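N-alpha-acetyltransferase 38, NatC auxiliary subunit (Saccharomyces cerevisiae, PDB 6YGD) serves as the small auxiliary subunit of the NatC N-terminal acetyltransferase, which acetylates nascent chains that begin with methionine followed by a hydrophobic or amphipathic residue. Local coordinates at the interface of chains B and A. Coordinates in Å, arbitrary orientation; residue numbers count along the deposited sequence, not the author numbering. Chains: chain A, N-alpha-acetyltransferase 38, NatC auxiliary subunit; chain B, N-alpha-acetyltransferase 30.

Contact 1: the interface of chains B and A. Residues chain B 34; chain A 30-32, 36-38, 57.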
loop_
_atom_site.group_PDB
_atom_site.type_symbol
_atom_site.label_atom_id
_atom_site.label_comp_id
_atom_site.label_asym_id
_atom_site.label_seq_id
_atom_site.Cartn_x
_atom_site.Cartn_y
_atom_site.Cartn_z
ATOM N N TYR B 34 -13.525 -3.229 -24.268
ATOM C CA TYR B 34 -14.118 -4.342 -23.537
ATOM C C TYR B 34 -14.295 -4.059 -22.054
ATOM O O TYR B 34 -15.022 -4.798 -21.382
ATOM C CB TYR B 34 -13.292 -5.612 -23.754
ATOM C CG TYR B 34 -13.752 -6.377 -24.975
ATOM C CD1 TYR B 34 -13.287 -6.050 -26.239
ATOM C CD2 TYR B 34 -14.678 -7.406 -24.863
ATOM C CE1 TYR B 34 -13.719 -6.737 -27.355
ATOM C CE2 TYR B 34 -15.113 -8.099 -25.973
ATOM C CZ TYR B 34 -14.631 -7.759 -27.214
ATOM O OH TYR B 34 -15.058 -8.445 -28.322
ATOM N N ALA A 30 -13.554 -13.055 -28.135
ATOM C CA ALA A 30 -14.918 -12.552 -28.225
ATOM C C ALA A 30 -15.035 -11.581 -29.392
ATOM O O ALA A 30 -14.036 -11.067 -29.904
ATOM C CB ALA A 30 -15.353 -11.877 -26.920
ATOM N N VAL A 31 -16.279 -11.338 -29.799
ATOM C CA VAL A 31 -16.612 -10.420 -30.887
ATOM C C VAL A 31 -17.918 -9.726 -30.524
ATOM O O VAL A 31 -18.861 -10.372 -30.062
ATOM C CB VAL A 31 -16.732 -11.170 -32.236
ATOM C CG1 VAL A 31 -17.529 -10.361 -33.248
ATOM C CG2 VAL A 31 -15.365 -11.504 -32.796
ATOM N N ASP A 32 -17.978 -8.409 -30.719
ATOM C CA ASP A 32 -19.198 -7.651 -30.466
ATOM C C ASP A 32 -19.893 -7.294 -31.777
ATOM O O ASP A 32 -19.403 -7.581 -32.872
ATOM C CB ASP A 32 -18.910 -6.388 -29.639
ATOM C CG ASP A 32 -18.048 -5.377 -30.375
ATOM O OD1 ASP A 32 -17.660 -5.627 -31.533
ATOM O OD2 ASP A 32 -17.754 -4.319 -29.784
ATOM N N ASN A 36 -15.723 -5.457 -33.171
ATOM C CA ASN A 36 -14.537 -5.291 -32.341
ATOM C C ASN A 36 -14.096 -6.649 -31.807
ATOM O O ASN A 36 -14.905 -7.412 -31.270
ATOM C CB ASN A 36 -14.814 -4.334 -31.179
ATOM C CG ASN A 36 -15.186 -2.937 -31.643
ATOM O OD1 ASN A 36 -14.613 -2.416 -32.597
ATOM N ND2 ASN A 36 -16.152 -2.324 -30.965
ATOM N N LEU A 37 -12.808 -6.953 -31.954
ATOM C CA LEU A 37 -12.278 -8.272 -31.642
ATOM C C LEU A 37 -11.516 -8.257 -30.324
ATOM O O LEU A 37 -10.847 -7.274 -29.992
ATOM C CB LEU A 37 -11.358 -8.768 -32.763
ATOM C CG LEU A 37 -11.840 -8.527 -34.194
ATOM C CD1 LEU A 37 -10.746 -8.899 -35.177
ATOM C CD2 LEU A 37 -13.112 -9.302 -34.489
ATOM N N LEU A 38 -11.629 -9.352 -29.575
ATOM C CA LEU A 38 -10.826 -9.590 -28.381
ATOM C C LEU A 38 -9.997 -10.842 -28.626
ATOM O O LEU A 38 -10.553 -11.924 -28.841
ATOM C CB LEU A 38 -11.704 -9.756 -27.141
ATOM C CG LEU A 38 -10.994 -10.045 -25.813
ATOM C CD1 LEU A 38 -10.199 -8.838 -25.331
ATOM C CD2 LEU A 38 -11.996 -10.490 -24.750
ATOM N N SER A 57 -7.583 -6.049 -27.466
ATOM C CA SER A 57 -8.828 -5.777 -28.171
ATOM C C SER A 57 -8.544 -4.799 -29.301
ATOM O O SER A 57 -7.861 -3.791 -29.092
ATOM C CB SER A 57 -9.884 -5.199 -27.227
ATOM O OG SER A 57 -9.621 -3.832 -26.959
#

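Contact 2: the interface of chains B and A. Residues chain B 13, 33-34, 37; chain A 32-34, 36.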
loop_
_atom_site.group_PDB
_atom_site.type_symbol
_atom_site.label_atom_id
_atom_site.label_comp_id
_atom_site.label_asym_id
_atom_site.label_seq_id
_atom_site.Cartn_x
_atom_site.Cartn_y
_atom_site.Cartn_z
ATOM N N GLU B 13 -24.971 3.802 -31.281
ATOM C CA GLU B 13 -23.511 3.778 -31.364
ATOM C C GLU B 13 -22.901 5.071 -30.837
ATOM O O GLU B 13 -21.856 5.045 -30.176
ATOM C CB GLU B 13 -23.068 3.530 -32.809
ATOM C CG GLU B 13 -22.497 2.137 -33.062
ATOM C CD GLU B 13 -21.150 1.917 -32.385
ATOM O OE1 GLU B 13 -20.217 2.703 -32.647
ATOM O OE2 GLU B 13 -21.026 0.965 -31.585
ATOM N N ILE B 33 -12.183 -0.949 -25.113
ATOM C CA ILE B 33 -13.588 -1.106 -25.480
ATOM C C ILE B 33 -14.255 -2.162 -24.608
ATOM O O ILE B 33 -15.414 -2.005 -24.201
ATOM C CB ILE B 33 -13.702 -1.439 -26.986
ATOM C CG1 ILE B 33 -13.630 -0.155 -27.822
ATOM C CG2 ILE B 33 -14.974 -2.217 -27.292
ATOM C CD1 ILE B 33 -13.307 -0.397 -29.289
ATOM N N TYR B 34 -13.525 -3.229 -24.268
ATOM C CA TYR B 34 -14.118 -4.342 -23.537
ATOM C C TYR B 34 -14.295 -4.059 -22.054
ATOM O O TYR B 34 -15.022 -4.798 -21.382
ATOM C CB TYR B 34 -13.292 -5.612 -23.754
ATOM C CG TYR B 34 -13.752 -6.377 -24.975
ATOM C CD1 TYR B 34 -13.287 -6.050 -26.239
ATOM C CD2 TYR B 34 -14.678 -7.406 -24.863
ATOM C CE1 TYR B 34 -13.719 -6.737 -27.355
ATOM C CE2 TYR B 34 -15.113 -8.099 -25.973
ATOM C CZ TYR B 34 -14.631 -7.759 -27.214
ATOM O OH TYR B 34 -15.058 -8.445 -28.322
ATOM N N ARG B 37 -17.549 -2.570 -22.551
ATOM C CA ARG B 37 -18.415 -3.651 -23.009
ATOM C C ARG B 37 -18.830 -4.557 -21.858
ATOM O O ARG B 37 -19.950 -5.080 -21.852
ATOM C CB ARG B 37 -17.712 -4.459 -24.102
ATOM C CG ARG B 37 -18.628 -4.910 -25.221
ATOM C CD ARG B 37 -19.042 -3.745 -26.107
ATOM N NE ARG B 37 -20.245 -4.057 -26.873
ATOM C CZ ARG B 37 -20.660 -3.375 -27.936
ATOM N NH1 ARG B 37 -19.964 -2.336 -28.379
ATOM N NH2 ARG B 37 -21.770 -3.738 -28.563
ATOM N N ASP A 32 -17.978 -8.409 -30.719
ATOM C CA ASP A 32 -19.198 -7.651 -30.466
ATOM C C ASP A 32 -19.893 -7.294 -31.777
ATOM O O ASP A 32 -19.403 -7.581 -32.872
ATOM C CB ASP A 32 -18.910 -6.388 -29.639
ATOM C CG ASP A 32 -18.048 -5.377 -30.375
ATOM O OD1 ASP A 32 -17.660 -5.627 -31.533
ATOM O OD2 ASP A 32 -17.754 -4.319 -29.784
ATOM N N ALA A 33 -21.050 -6.638 -31.642
ATOM C CA ALA A 33 -21.883 -6.310 -32.795
ATOM C C ALA A 33 -21.195 -5.369 -33.774
ATOM O O ALA A 33 -21.540 -5.367 -34.961
ATOM C CB ALA A 33 -23.193 -5.689 -32.330
ATOM N N GLN A 34 -20.234 -4.575 -33.311
ATOM C CA GLN A 34 -19.493 -3.680 -34.185
ATOM C C GLN A 34 -18.220 -4.319 -34.726
ATOM O O GLN A 34 -17.354 -3.606 -35.245
ATOM C CB GLN A 34 -19.154 -2.380 -33.449
ATOM C CG GLN A 34 -20.308 -1.766 -32.663
ATOM C CD GLN A 34 -21.540 -1.558 -33.512
ATOM O OE1 GLN A 34 -21.443 -1.194 -34.683
ATOM N NE2 GLN A 34 -22.709 -1.804 -32.932
ATOM N N ASN A 36 -15.723 -5.457 -33.171
ATOM C CA ASN A 36 -14.537 -5.291 -32.341
ATOM C C ASN A 36 -14.096 -6.649 -31.807
ATOM O O ASN A 36 -14.905 -7.412 -31.270
ATOM C CB ASN A 36 -14.814 -4.334 -31.179
ATOM C CG ASN A 36 -15.186 -2.937 -31.643
ATOM O OD1 ASN A 36 -14.613 -2.416 -32.597
ATOM N ND2 ASN A 36 -16.152 -2.324 -30.965
#

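Contact 3: the interface of chains B and A. Residues chain B 32-34; chain A 37, 57, 59.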
loop_
_atom_site.group_PDB
_atom_site.type_symbol
_atom_site.label_atom_id
_atom_site.label_comp_id
_atom_site.label_asym_id
_atom_site.label_seq_id
_atom_site.Cartn_x
_atom_site.Cartn_y
_atom_site.Cartn_z
ATOM N N SER B 32 -10.095 -0.056 -22.248
ATOM C CA SER B 32 -10.329 -0.515 -23.609
ATOM C C SER B 32 -11.830 -0.612 -23.870
ATOM O O SER B 32 -12.659 -0.384 -22.985
ATOM C CB SER B 32 -9.640 -1.857 -23.863
ATOM O OG SER B 32 -10.299 -2.931 -23.210
ATOM N N ILE B 33 -12.183 -0.949 -25.113
ATOM C CA ILE B 33 -13.588 -1.106 -25.480
ATOM C C ILE B 33 -14.255 -2.162 -24.608
ATOM O O ILE B 33 -15.414 -2.005 -24.201
ATOM C CB ILE B 33 -13.702 -1.439 -26.986
ATOM C CG1 ILE B 33 -13.630 -0.155 -27.822
ATOM C CG2 ILE B 33 -14.974 -2.217 -27.292
ATOM C CD1 ILE B 33 -13.307 -0.397 -29.289
ATOM N N TYR B 34 -13.525 -3.229 -24.268
ATOM C CA TYR B 34 -14.118 -4.342 -23.537
ATOM C C TYR B 34 -14.295 -4.059 -22.054
ATOM O O TYR B 34 -15.022 -4.798 -21.382
ATOM C CB TYR B 34 -13.292 -5.612 -23.754
ATOM C CG TYR B 34 -13.752 -6.377 -24.975
ATOM C CD1 TYR B 34 -13.287 -6.050 -26.239
ATOM C CD2 TYR B 34 -14.678 -7.406 -24.863
ATOM C CE1 TYR B 34 -13.719 -6.737 -27.355
ATOM C CE2 TYR B 34 -15.113 -8.099 -25.973
ATOM C CZ TYR B 34 -14.631 -7.759 -27.214
ATOM O OH TYR B 34 -15.058 -8.445 -28.322
ATOM N N LEU A 37 -12.808 -6.953 -31.954
ATOM C CA LEU A 37 -12.278 -8.272 -31.642
ATOM C C LEU A 37 -11.516 -8.257 -30.324
ATOM O O LEU A 37 -10.847 -7.274 -29.992
ATOM C CB LEU A 37 -11.358 -8.768 -32.763
ATOM C CG LEU A 37 -11.840 -8.527 -34.194
ATOM C CD1 LEU A 37 -10.746 -8.899 -35.177
ATOM C CD2 LEU A 37 -13.112 -9.302 -34.489
ATOM N N SER A 57 -7.583 -6.049 -27.466
ATOM C CA SER A 57 -8.828 -5.777 -28.171
ATOM C C SER A 57 -8.544 -4.799 -29.301
ATOM O O SER A 57 -7.861 -3.791 -29.092
ATOM C CB SER A 57 -9.884 -5.199 -27.227
ATOM O OG SER A 57 -9.621 -3.832 -26.959
ATOM N N PRO A 59 -10.222 -2.350 -32.272
ATOM C CA PRO A 59 -11.440 -1.735 -32.803
ATOM C C PRO A 59 -11.617 -2.057 -34.278
ATOM O O PRO A 59 -10.678 -2.452 -34.973
ATOM C CB PRO A 59 -11.206 -0.237 -32.581
ATOM C CG PRO A 59 -10.179 -0.178 -31.482
ATOM C CD PRO A 59 -9.290 -1.352 -31.726
#

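Contact 1: the interface of chains B and A
B:Tyr34, in helix 33-42 of the GNAT-family catalytic subunit, inserts its phenol among backbone and side-chain atoms of the Sm-like (LSM) subunit, which hides 110 Å² of it. The hydroxyl OH at the ring tip donates a hydrogen bond to the main-chain carbonyl O of A:Asn36 at 3.1 Å. It approaches from above the carbonyl plane, 44° out of it, with a C=O...donor angle of 130°, and so lies off the lone pairs. The carbonyl O of A:Ala30 stands close by, 3.2 Å from the same OH. Over one face of the ring, A:Leu38 CB makes a CH-pi contact, 3.8 Å from the centroid and displaced toward the rim on the CZ side. A:Leu38 CG is anti to its backbone N (chi1 179°), which carries the branch onward until CD2 comes near the CD2-CE2 side of the ring. A:Ser57 CB lies on the same side of the ring plane as A:Leu38 CB, beyond CD1, 3.6 Å from that carbon, while the methyl CB of A:Ala30 touches CE2. In the second shell, the A:Asp32 carboxylate holds A:Asn36 by both backbone and side chain: OD1 accepts from the backbone N on its syn side, and OD2 accepts from the amide ND2 at 2.8 Å through its syn lone pair. This pair of bonds ties the end of strand 23-32 to the loop before strand 37-39, and so may help to hold the carbonyl that receives the tyrosine hydroxyl.

Contact 2: the interface of chains B and A
B:Arg37 and A:Asp32 form a salt bridge in this mixed polar and apolar interface, which joins the catalytic and small auxiliary subunits directly within the three-subunit NatC enzyme. NH1 of the guanidinium is 3.3 Å from carboxylate OD2. The oxygen lies over one guanidinium face, 3.2 Å above the plane and toward its rim, with the two flat groups turned 61° apart; the pairing is therefore not a flat, two-pronged one. A bend at chi2 (72°) directs the B:Arg37 chain so that NE and CZ also pass A:Asp32 CB. Since OD2 also receives the amide of A:Asn36, the arginine meets a carboxylate already held within its own chain. Beside it, B:Ile33 crosses A:Asn36 at about a right angle, its CD1 methyl 3.8 Å from amide nitrogen ND2 and CG2 near the same atom. B:Glu13 and A:Gln34 approach tip to tip, B:Glu13 CD lying 3.7 Å from A:Gln34 CD, with the carboxylate and amide planes inclined by 37°. The partner chain hides 42 Å² of B:Glu13 and 48 Å² of A:Gln34. The site brings the start of catalytic-subunit helix 13-26 and the first half of helix 33-42 against the turn between Sm-like strands 23-32 and 37-39.

Contact 3: the interface of chains B and A
B:Ile33 and A:Pro59 supply the aliphatic contact where the start of the catalytic subunit's helix 33-42 meets the Sm-like auxiliary subunit. The CD1 methyl at the end of the isoleucine reaches the pyrrolidine ring at CG, 3.8 Å away, with ring atom CB at 3.9 Å from the same methyl. The two side chains cross obliquely. B:Ile33 CG1 is anti to the carbonyl carbon and beside the backbone N (chi1 -82°); with chi2 near extended (162°), this sends CD1 toward the proline. The aromatic part belongs to B:Tyr34, whose ring carbon CE1 lies 3.9 Å from the backbone carbonyl O of A:Leu37. Among the polar side chains, B:Ser32 and A:Ser57 meet without a hydrogen bond. No nitrogen or oxygen of one subunit comes within bonding reach of the other here, and this patch rests on van der Waals contact over a modest 60 Å² of summed surface. Within the catalytic subunit, the B:Ser32 hydroxyl may accept a weak hydrogen bond from the backbone N of B:Tyr34 at the helix start. Across the subunits, A:Ser57 OG faces the B:Ser32 methylene, 3.7 Å from CB, with the two OG atoms 3.9 Å apart.

The three contacts form one continuous patch: the centres of their C-alpha atoms lie about 6 Å apart for contacts 1 and 2, 5 Å for contacts 1 and 3, and 7 Å for contacts 2 and 3. B:Tyr34 belongs to all of them. Contacts 1 and 2 also share A:Asp32 and A:Asn36, contacts 1 and 3 share A:Leu37 and A:Ser57, and B:Ile33 links contacts 2 and 3. Helix 33-42 of the catalytic subunit thus combines a buried phenol, a charged pairing and an apolar margin, likely fixing its orientation against the Sm-like subunit.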